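PDB 4JLE: phist from Plasmodium falciparum, which binds the virulence factor PfEMP1, probably through its cytoplasmic ATS domain, and moves with it to knobs on the infected host cell surface. Local coordinates for residues Y19-I28 and D39-V47. Sequence-based numbering, arbitrary orientation.
With ACT (acetate ion), chain H.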
loop_
_atom_site.group_PDB
_atom_site.type_symbol
_atom_site.label_atom_id
_atom_site.label_comp_id
_atom_site.label_asym_id
_atom_site.label_seq_id
_atom_site.Cartn_x
_atom_site.Cartn_y
_atom_site.Cartn_z
ATOM N N TYR B 19 -16.997 -16.820 3.387
ATOM C CA TYR B 19 -18.202 -16.021 3.122
ATOM C C TYR B 19 -18.700 -16.219 1.724
ATOM O O TYR B 19 -17.904 -16.433 0.820
ATOM C CB TYR B 19 -17.953 -14.500 3.309
ATOM C CG TYR B 19 -16.788 -14.135 4.197
ATOM C CD1 TYR B 19 -16.923 -14.115 5.578
ATOM C CD2 TYR B 19 -15.551 -13.794 3.654
ATOM C CE1 TYR B 19 -15.847 -13.797 6.406
ATOM C CE2 TYR B 19 -14.467 -13.468 4.471
ATOM C CZ TYR B 19 -14.618 -13.486 5.850
ATOM O OH TYR B 19 -13.566 -13.206 6.690
ATOM N N THR B 20 -20.009 -16.071 1.530
ATOM C CA THR B 20 -20.653 -16.095 0.216
ATOM C C THR B 20 -21.233 -14.686 -0.029
ATOM O O THR B 20 -21.310 -13.900 0.919
ATOM C CB THR B 20 -21.704 -17.209 0.140
ATOM O OG1 THR B 20 -22.893 -16.794 0.812
ATOM C CG2 THR B 20 -21.208 -18.524 0.715
ATOM N N ALA B 21 -21.644 -14.361 -1.272
ATOM C CA ALA B 21 -22.257 -13.056 -1.555
ATOM C C ALA B 21 -23.680 -13.001 -0.978
ATOM O O ALA B 21 -24.094 -11.961 -0.444
ATOM C CB ALA B 21 -22.285 -12.799 -3.050
ATOM N N GLU B 22 -24.387 -14.159 -1.045
ATOM C CA GLU B 22 -25.749 -14.376 -0.574
ATOM C C GLU B 22 -25.829 -14.160 0.934
ATOM O O GLU B 22 -26.727 -13.454 1.378
ATOM C CB GLU B 22 -26.230 -15.790 -0.950
ATOM C CG GLU B 22 -27.723 -15.904 -1.213
ATOM C CD GLU B 22 -28.084 -17.096 -2.077
ATOM O OE1 GLU B 22 -28.394 -18.167 -1.506
ATOM O OE2 GLU B 22 -28.014 -16.972 -3.323
ATOM N N GLU B 23 -24.869 -14.728 1.706
ATOM C CA GLU B 23 -24.721 -14.571 3.159
ATOM C C GLU B 23 -24.593 -13.088 3.541
ATOM O O GLU B 23 -25.265 -12.624 4.460
ATOM C CB GLU B 23 -23.453 -15.328 3.624
ATOM C CG GLU B 23 -23.048 -15.105 5.080
ATOM C CD GLU B 23 -21.663 -15.570 5.485
ATOM O OE1 GLU B 23 -20.825 -15.851 4.599
ATOM O OE2 GLU B 23 -21.388 -15.561 6.704
ATOM N N ILE B 24 -23.711 -12.362 2.818
ATOM C CA ILE B 24 -23.409 -10.937 3.025
ATOM C C ILE B 24 -24.639 -10.091 2.700
ATOM O O ILE B 24 -24.979 -9.216 3.501
ATOM C CB ILE B 24 -22.121 -10.464 2.242
ATOM C CG1 ILE B 24 -20.875 -11.313 2.585
ATOM C CG2 ILE B 24 -21.829 -8.973 2.429
ATOM C CD1 ILE B 24 -20.450 -11.423 4.024
ATOM N N ASN B 25 -25.318 -10.358 1.568
ATOM C CA ASN B 25 -26.529 -9.597 1.219
ATOM C C ASN B 25 -27.645 -9.852 2.262
ATOM O O ASN B 25 -28.282 -8.911 2.717
ATOM C CB ASN B 25 -27.001 -9.920 -0.206
ATOM C CG ASN B 25 -26.078 -9.342 -1.273
ATOM O OD1 ASN B 25 -25.394 -8.328 -1.066
ATOM N ND2 ASN B 25 -26.031 -9.983 -2.443
ATOM N N GLU B 26 -27.791 -11.099 2.696
ATOM C CA GLU B 26 -28.731 -11.535 3.726
ATOM C C GLU B 26 -28.505 -10.741 5.014
ATOM O O GLU B 26 -29.458 -10.201 5.577
ATOM C CB GLU B 26 -28.520 -13.020 3.972
ATOM C CG GLU B 26 -29.770 -13.803 4.270
ATOM C CD GLU B 26 -29.451 -15.220 4.703
ATOM O OE1 GLU B 26 -29.846 -15.588 5.834
ATOM O OE2 GLU B 26 -28.781 -15.945 3.930
ATOM N N MET B 27 -27.231 -10.634 5.446
ATOM C CA MET B 27 -26.825 -9.912 6.640
ATOM C C MET B 27 -27.133 -8.432 6.514
ATOM O O MET B 27 -27.706 -7.862 7.443
ATOM C CB MET B 27 -25.329 -10.117 6.899
ATOM C CG MET B 27 -25.017 -11.377 7.645
ATOM S SD MET B 27 -23.236 -11.483 7.873
ATOM C CE MET B 27 -23.183 -12.361 9.309
ATOM N N ILE B 28 -26.777 -7.819 5.359
ATOM C CA ILE B 28 -27.026 -6.399 5.086
ATOM C C ILE B 28 -28.533 -6.100 5.161
ATOM O O ILE B 28 -28.940 -5.167 5.861
ATOM C CB ILE B 28 -26.429 -5.964 3.710
ATOM C CG1 ILE B 28 -24.895 -6.040 3.700
ATOM C CG2 ILE B 28 -26.894 -4.546 3.296
ATOM C CD1 ILE B 28 -24.285 -6.136 2.238
ATOM N N ASP B 39 -20.683 -9.872 12.868
ATOM C CA ASP B 39 -21.335 -9.678 11.590
ATOM C C ASP B 39 -20.751 -8.468 10.818
ATOM O O ASP B 39 -20.549 -8.559 9.602
ATOM C CB ASP B 39 -22.841 -9.554 11.835
ATOM C CG ASP B 39 -23.485 -10.832 12.387
ATOM O OD1 ASP B 39 -22.733 -11.824 12.650
ATOM O OD2 ASP B 39 -24.753 -10.884 12.461
ATOM N N MET B 40 -20.404 -7.374 11.524
ATOM C CA MET B 40 -19.806 -6.182 10.899
ATOM C C MET B 40 -18.422 -6.497 10.370
ATOM O O MET B 40 -18.073 -6.066 9.271
ATOM C CB MET B 40 -19.734 -5.010 11.896
ATOM C CG MET B 40 -21.137 -4.455 12.298
ATOM S SD MET B 40 -20.951 -2.897 13.223
ATOM C CE MET B 40 -21.065 -3.472 14.977
ATOM N N ASN B 41 -17.653 -7.306 11.129
ATOM C CA ASN B 41 -16.304 -7.704 10.759
ATOM C C ASN B 41 -16.339 -8.648 9.562
ATOM O O ASN B 41 -15.589 -8.438 8.614
ATOM C CB ASN B 41 -15.574 -8.322 11.963
ATOM C CG ASN B 41 -15.183 -7.334 13.056
ATOM O OD1 ASN B 41 -15.323 -6.112 12.921
ATOM N ND2 ASN B 41 -14.677 -7.848 14.164
ATOM N N ILE B 42 -17.260 -9.628 9.567
ATOM C CA ILE B 42 -17.445 -10.559 8.444
ATOM C C ILE B 42 -17.703 -9.740 7.185
ATOM O O ILE B 42 -17.048 -9.983 6.173
ATOM C CB ILE B 42 -18.612 -11.586 8.740
ATOM C CG1 ILE B 42 -18.144 -12.686 9.704
ATOM C CG2 ILE B 42 -19.235 -12.181 7.424
ATOM C CD1 ILE B 42 -19.241 -13.392 10.462
ATOM N N ILE B 43 -18.643 -8.765 7.250
ATOM C CA ILE B 43 -19.026 -7.969 6.081
ATOM C C ILE B 43 -17.835 -7.113 5.601
ATOM O O ILE B 43 -17.598 -7.044 4.398
ATOM C CB ILE B 43 -20.313 -7.100 6.352
ATOM C CG1 ILE B 43 -21.570 -7.987 6.514
ATOM C CG2 ILE B 43 -20.567 -6.085 5.216
ATOM C CD1 ILE B 43 -22.770 -7.281 7.191
ATOM N N PHE B 44 -17.084 -6.496 6.528
ATOM C CA PHE B 44 -15.971 -5.656 6.123
ATOM C C PHE B 44 -14.843 -6.493 5.527
ATOM O O PHE B 44 -14.212 -6.025 4.586
ATOM C CB PHE B 44 -15.475 -4.752 7.269
ATOM C CG PHE B 44 -16.321 -3.505 7.477
ATOM C CD1 PHE B 44 -16.617 -2.653 6.410
ATOM C CD2 PHE B 44 -16.776 -3.152 8.749
ATOM C CE1 PHE B 44 -17.394 -1.497 6.607
ATOM C CE2 PHE B 44 -17.523 -1.986 8.947
ATOM C CZ PHE B 44 -17.839 -1.176 7.872
ATOM N N SER B 45 -14.627 -7.748 6.030
ATOM C CA SER B 45 -13.614 -8.668 5.485
ATOM C C SER B 45 -13.966 -9.036 4.049
ATOM O O SER B 45 -13.111 -8.977 3.180
ATOM C CB SER B 45 -13.505 -9.927 6.334
ATOM O OG SER B 45 -12.891 -9.637 7.577
ATOM N N TYR B 46 -15.237 -9.378 3.797
ATOM C CA TYR B 46 -15.722 -9.705 2.457
ATOM C C TYR B 46 -15.574 -8.519 1.504
ATOM O O TYR B 46 -15.248 -8.715 0.345
ATOM C CB TYR B 46 -17.194 -10.139 2.514
ATOM C CG TYR B 46 -17.823 -10.339 1.152
ATOM C CD1 TYR B 46 -17.767 -11.574 0.512
ATOM C CD2 TYR B 46 -18.506 -9.301 0.515
ATOM C CE1 TYR B 46 -18.330 -11.763 -0.749
ATOM C CE2 TYR B 46 -19.074 -9.477 -0.751
ATOM C CZ TYR B 46 -19.001 -10.719 -1.370
ATOM O OH TYR B 46 -19.598 -10.928 -2.591
ATOM N N VAL B 47 -15.893 -7.313 1.977
ATOM C CA VAL B 47 -15.862 -6.075 1.189
ATOM C C VAL B 47 -14.401 -5.691 0.901
ATOM O O VAL B 47 -14.103 -5.386 -0.246
ATOM C CB VAL B 47 -16.675 -4.931 1.877
ATOM C CG1 VAL B 47 -16.327 -3.549 1.314
ATOM C CG2 VAL B 47 -18.169 -5.201 1.751
HETATM C C ACT H . -13.032 -16.403 1.729
HETATM O O ACT H . -12.471 -16.949 0.753
HETATM O OXT ACT H . -14.281 -16.321 1.856
HETATM C CH3 ACT H . -12.122 -15.804 2.838
#
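Y46 reaches out from helix 37-72 and lies against the start of helix 21-28. Its CG is anti to the backbone N (chi1 173°), which carries the ring across to I24. I24 CG1 sits over one face of this ring, 3.7 Å from the centroid of Y46, in a CH-pi contact. The far end of Y46 reaches the first helical turn, where its OH is 3.3 Å from A21 CB.

Y19 precedes the helix and lies across helix 37-72. One face of its ring looks onto the backbone, with I42 O and Y46 N over it. Its CD1 touches I42 CG2 at 3.5 Å. Its OH reaches S45 CB at 3.3 Å. The backbone N of Y19 donates to an acetate ion, probably from the crystallisation liquor.

M27 fills the other end of the contact. Its extended chain runs past I43, with M27 CB 3.8 Å from I43 CD1. Its methyl CE ends against the carboxylate of D39. I42 CG2 is shared: it meets Y19 and M27 SD as well as I24. I42 CG2 lies 3.7 Å from I24 CD1.

The turn into helix 21-28 is fixed by a capping box. E23 N donates to T20 OG1 (3.0 Å), and T20 N donates to E23 OE1 (3.2 Å). The axes of 21-28 and 39-47 cross at -132°. I43 also touches I35 of strand 34-36 and packs on F120 of the second subunit.

The contact joins the short helix 21-28 to the start of helix 37-72, the first long helix of the three-helix bundle. Polar bonds shape the turn within 19-28, whereas the grip between the segments is apolar and aromatic. It therefore depends on the fit of side chains.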